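Local coordinates for chitinase A (Pteris ryukyuensis, PDB 4RL3), which probably hydrolyses the glycosidic bonds of chitin, through the family 18 glycoside hydrolase catalytic domain of a longer LysM-containing fern protein, at residues 2-10 / 260-271. Numbering follows the deposited sequence.
Sequences KVFREYIGA and FQYEQQAQTLLT. With EDO (1,2-ethanediol), chain C.
Phe4 lies flat beneath the side chain of Gln267, a worked example of how a barrel strand meets its outer helix. Gln267 CG sits over one face of the ring, 3.8 Å from its centroid, and the amide beyond continues the stack, its plane only 3° from that of the ring. With CG anti to the backbone N (chi1 174°), the ring extends toward Glu263, with Ala266 CB beside it, 3.9 Å from Phe4 CE1, while Leu270 CD1 meets Phe4 CB and Val3 O. Without the ring, as with an alanine here, the Gln267 amide is likely to lose the surface it stacks on, leaving a gap beside Ala266. Farther along, two buried carboxylates meet, Glu6 OE2 lying 2.6 Å from Glu263 OE1, close enough that one of the two acids probably carries a proton; Glu263 OE1 is hydrogen-bonded to Ser253 OG. Gln267 OE1 accepts from Asn23 N, and NE2 donates to Pro21 O as well as to Glu263 O (3.1 Å), above the latter's carbonyl plane. Strand 3-8 pairs in parallel with 27-36 and 244-248, the latter closing the barrel; the C-terminal helix 261-271, antiparallel to it (166°), packs against the outside, as in the TIM barrel of family 18.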
loop_
_atom_site.group_PDB
_atom_site.type_symbol
_atom_site.label_atom_id
_atom_site.label_comp_id
_atom_site.label_asym_id
_atom_site.label_seq_id
_atom_site.Cartn_x
_atom_site.Cartn_y
_atom_site.Cartn_z
ATOM N N LYS A 2 10.078 -8.034 -9.929
ATOM C CA LYS A 2 9.836 -6.858 -10.792
ATOM C C LYS A 2 8.458 -6.268 -10.510
ATOM O O LYS A 2 7.672 -6.044 -11.431
ATOM C CB LYS A 2 9.959 -7.245 -12.275
ATOM C CG LYS A 2 11.386 -7.281 -12.789
ATOM C CD LYS A 2 11.455 -7.394 -14.308
ATOM C CE LYS A 2 12.842 -7.842 -14.757
ATOM N NZ LYS A 2 12.883 -8.260 -16.185
ATOM N N VAL A 3 8.171 -5.996 -9.239
ATOM C CA VAL A 3 6.887 -5.397 -8.852
ATOM C C VAL A 3 6.985 -3.872 -8.752
ATOM O O VAL A 3 7.885 -3.340 -8.109
ATOM C CB VAL A 3 6.398 -5.984 -7.519
ATOM C CG1 VAL A 3 5.134 -5.283 -7.024
ATOM C CG2 VAL A 3 6.173 -7.477 -7.672
ATOM N N PHE A 4 6.064 -3.177 -9.405
ATOM C CA PHE A 4 5.951 -1.737 -9.228
ATOM C C PHE A 4 4.537 -1.449 -8.752
ATOM O O PHE A 4 3.586 -1.954 -9.341
ATOM C CB PHE A 4 6.222 -0.971 -10.525
ATOM C CG PHE A 4 5.964 0.491 -10.383
ATOM C CD1 PHE A 4 6.870 1.290 -9.693
ATOM C CD2 PHE A 4 4.785 1.062 -10.846
ATOM C CE1 PHE A 4 6.628 2.632 -9.508
ATOM C CE2 PHE A 4 4.538 2.401 -10.654
ATOM C CZ PHE A 4 5.457 3.184 -9.983
ATOM N N ARG A 5 4.404 -0.647 -7.699
ATOM C CA ARG A 5 3.076 -0.292 -7.171
ATOM C C ARG A 5 2.908 1.212 -7.002
ATOM O O ARG A 5 3.865 1.920 -6.692
ATOM C CB ARG A 5 2.799 -0.993 -5.839
ATOM C CG ARG A 5 3.483 -2.350 -5.700
ATOM C CD ARG A 5 3.089 -3.067 -4.429
ATOM N NE ARG A 5 1.780 -3.705 -4.533
ATOM C CZ ARG A 5 1.048 -4.102 -3.492
ATOM N NH1 ARG A 5 1.465 -3.894 -2.255
ATOM N NH2 ARG A 5 -0.133 -4.674 -3.704
ATOM N N GLU A 6 1.680 1.677 -7.230
ATOM C CA GLU A 6 1.335 3.095 -7.223
ATOM C C GLU A 6 0.062 3.297 -6.401
ATOM O O GLU A 6 -1.020 2.858 -6.811
ATOM C CB GLU A 6 1.099 3.573 -8.666
ATOM C CG GLU A 6 0.819 5.066 -8.832
ATOM C CD GLU A 6 2.067 5.920 -8.914
ATOM O OE1 GLU A 6 3.184 5.400 -8.727
ATOM O OE2 GLU A 6 1.908 7.134 -9.156
ATOM N N TYR A 7 0.177 3.966 -5.255
ATOM C CA TYR A 7 -1.018 4.398 -4.522
ATOM C C TYR A 7 -1.749 5.478 -5.306
ATOM O O TYR A 7 -1.112 6.320 -5.961
ATOM C CB TYR A 7 -0.675 4.923 -3.123
ATOM C CG TYR A 7 -0.305 3.853 -2.112
ATOM C CD1 TYR A 7 0.993 3.337 -2.042
ATOM C CD2 TYR A 7 -1.247 3.359 -1.220
ATOM C CE1 TYR A 7 1.331 2.373 -1.119
ATOM C CE2 TYR A 7 -0.910 2.392 -0.280
ATOM C CZ TYR A 7 0.379 1.896 -0.239
ATOM O OH TYR A 7 0.741 0.928 0.674
ATOM N N ILE A 8 -3.082 5.447 -5.260
ATOM C CA ILE A 8 -3.889 6.421 -5.983
ATOM C C ILE A 8 -5.282 6.606 -5.386
ATOM O O ILE A 8 -5.931 5.639 -4.991
ATOM C CB ILE A 8 -4.008 6.012 -7.472
ATOM C CG1 ILE A 8 -4.802 7.046 -8.291
ATOM C CG2 ILE A 8 -4.628 4.626 -7.630
ATOM C CD1 ILE A 8 -4.616 6.894 -9.775
ATOM N N GLY A 9 -5.727 7.862 -5.336
ATOM C CA GLY A 9 -7.143 8.186 -5.153
ATOM C C GLY A 9 -7.587 8.918 -3.906
ATOM O O GLY A 9 -8.742 9.309 -3.830
ATOM N N ALA A 10 -6.689 9.127 -2.940
ATOM C CA ALA A 10 -7.097 9.620 -1.625
ATOM C C ALA A 10 -7.312 11.122 -1.561
ATOM O O ALA A 10 -8.003 11.592 -0.660
ATOM C CB ALA A 10 -6.092 9.204 -0.567
ATOM N N PHE A 260 4.980 12.764 -13.601
ATOM C CA PHE A 260 5.149 11.320 -13.424
ATOM C C PHE A 260 6.490 10.761 -13.894
ATOM O O PHE A 260 6.610 9.566 -14.148
ATOM C CB PHE A 260 4.004 10.568 -14.108
ATOM C CG PHE A 260 2.655 10.834 -13.500
ATOM C CD1 PHE A 260 2.178 10.031 -12.465
ATOM C CD2 PHE A 260 1.857 11.868 -13.956
ATOM C CE1 PHE A 260 0.932 10.263 -11.903
ATOM C CE2 PHE A 260 0.613 12.105 -13.388
ATOM C CZ PHE A 260 0.149 11.298 -12.370
ATOM N N GLN A 261 7.507 11.609 -13.988
ATOM C CA GLN A 261 8.790 11.149 -14.502
ATOM C C GLN A 261 9.435 10.087 -13.621
ATOM O O GLN A 261 10.116 9.198 -14.128
ATOM C CB GLN A 261 9.757 12.308 -14.752
ATOM C CG GLN A 261 10.274 13.031 -13.518
ATOM C CD GLN A 261 10.943 14.340 -13.890
ATOM O OE1 GLN A 261 12.124 14.373 -14.254
ATOM N NE2 GLN A 261 10.185 15.421 -13.823
ATOM N N TYR A 262 9.222 10.147 -12.311
ATOM C CA TYR A 262 9.850 9.161 -11.427
ATOM C C TYR A 262 9.143 7.796 -11.440
ATOM O O TYR A 262 9.793 6.765 -11.273
ATOM C CB TYR A 262 9.981 9.716 -10.012
ATOM C CG TYR A 262 10.871 10.925 -9.961
ATOM C CD1 TYR A 262 12.201 10.842 -10.361
ATOM C CD2 TYR A 262 10.390 12.154 -9.528
ATOM C CE1 TYR A 262 13.032 11.946 -10.320
ATOM C CE2 TYR A 262 11.221 13.265 -9.481
ATOM C CZ TYR A 262 12.534 13.149 -9.878
ATOM O OH TYR A 262 13.354 14.258 -9.831
ATOM N N GLU A 263 7.832 7.788 -11.692
ATOM C CA GLU A 263 7.111 6.535 -11.937
ATOM C C GLU A 263 7.751 5.802 -13.109
ATOM O O GLU A 263 7.975 4.588 -13.067
ATOM C CB GLU A 263 5.645 6.802 -12.284
ATOM C CG GLU A 263 4.693 7.010 -11.110
ATOM C CD GLU A 263 4.768 8.385 -10.467
ATOM O OE1 GLU A 263 3.978 8.624 -9.529
ATOM O OE2 GLU A 263 5.587 9.245 -10.872
ATOM N N GLN A 264 8.017 6.546 -14.171
ATOM C CA GLN A 264 8.626 5.965 -15.364
ATOM C C GLN A 264 10.034 5.456 -15.082
ATOM O O GLN A 264 10.388 4.328 -15.451
ATOM C CB GLN A 264 8.639 7.000 -16.485
ATOM C CG GLN A 264 9.372 6.562 -17.745
ATOM C CD GLN A 264 10.850 6.898 -17.719
ATOM O OE1 GLN A 264 11.716 6.028 -17.907
ATOM N NE2 GLN A 264 11.153 8.137 -17.453
ATOM N N GLN A 265 10.830 6.299 -14.450
ATOM C CA GLN A 265 12.189 5.921 -14.103
ATOM C C GLN A 265 12.243 4.675 -13.233
ATOM O O GLN A 265 13.078 3.814 -13.461
ATOM C CB GLN A 265 12.908 7.068 -13.426
ATOM C CG GLN A 265 13.256 8.175 -14.398
ATOM C CD GLN A 265 13.939 9.310 -13.693
ATOM O OE1 GLN A 265 14.841 9.072 -12.884
ATOM N NE2 GLN A 265 13.521 10.542 -13.969
ATOM N N ALA A 266 11.346 4.577 -12.256
ATOM C CA ALA A 266 11.317 3.410 -11.389
ATOM C C ALA A 266 11.050 2.126 -12.158
ATOM O O ALA A 266 11.698 1.096 -11.918
ATOM C CB ALA A 266 10.287 3.590 -10.298
ATOM N N GLN A 267 10.110 2.176 -13.093
ATOM C CA GLN A 267 9.761 1.002 -13.876
ATOM C C GLN A 267 10.855 0.647 -14.873
ATOM O O GLN A 267 11.125 -0.532 -15.109
ATOM C CB GLN A 267 8.419 1.201 -14.582
ATOM C CG GLN A 267 7.265 1.313 -13.604
ATOM C CD GLN A 267 5.980 1.696 -14.278
ATOM O OE1 GLN A 267 5.324 0.848 -14.880
ATOM N NE2 GLN A 267 5.601 2.969 -14.173
ATOM N N THR A 268 11.479 1.666 -15.461
ATOM C CA THR A 268 12.598 1.440 -16.363
ATOM C C THR A 268 13.748 0.771 -15.609
ATOM O O THR A 268 14.352 -0.182 -16.120
ATOM C CB THR A 268 13.009 2.755 -17.043
ATOM O OG1 THR A 268 11.994 3.083 -17.993
ATOM C CG2 THR A 268 14.356 2.654 -17.767
ATOM N N LEU A 269 14.003 1.220 -14.384
ATOM C CA LEU A 269 15.071 0.611 -13.574
ATOM C C LEU A 269 14.778 -0.870 -13.334
ATOM O O LEU A 269 15.671 -1.711 -13.436
ATOM C CB LEU A 269 15.233 1.356 -12.247
ATOM C CG LEU A 269 16.299 0.863 -11.258
ATOM C CD1 LEU A 269 16.622 1.990 -10.306
ATOM C CD2 LEU A 269 15.879 -0.370 -10.472
ATOM N N LEU A 270 13.528 -1.185 -13.013
ATOM C CA LEU A 270 13.159 -2.564 -12.699
ATOM C C LEU A 270 13.248 -3.494 -13.906
ATOM O O LEU A 270 13.486 -4.688 -13.737
ATOM C CB LEU A 270 11.760 -2.625 -12.082
ATOM C CG LEU A 270 11.663 -2.012 -10.683
ATOM C CD1 LEU A 270 10.202 -1.856 -10.304
ATOM C CD2 LEU A 270 12.418 -2.827 -9.643
ATOM N N THR A 271 13.074 -2.956 -15.110
ATOM C CA THR A 271 13.045 -3.774 -16.323
ATOM C C THR A 271 14.352 -3.788 -17.113
ATOM O O THR A 271 14.477 -4.560 -18.064
ATOM C CB THR A 271 11.889 -3.342 -17.256
ATOM O OG1 THR A 271 11.994 -1.948 -17.575
ATOM C CG2 THR A 271 10.565 -3.594 -16.588
HETATM C C1 EDO C . -2.840 8.724 -1.700
HETATM O O1 EDO C . -3.731 8.541 -2.816
HETATM C C2 EDO C . -2.752 10.193 -1.275
HETATM O O2 EDO C . -2.075 10.975 -2.252
#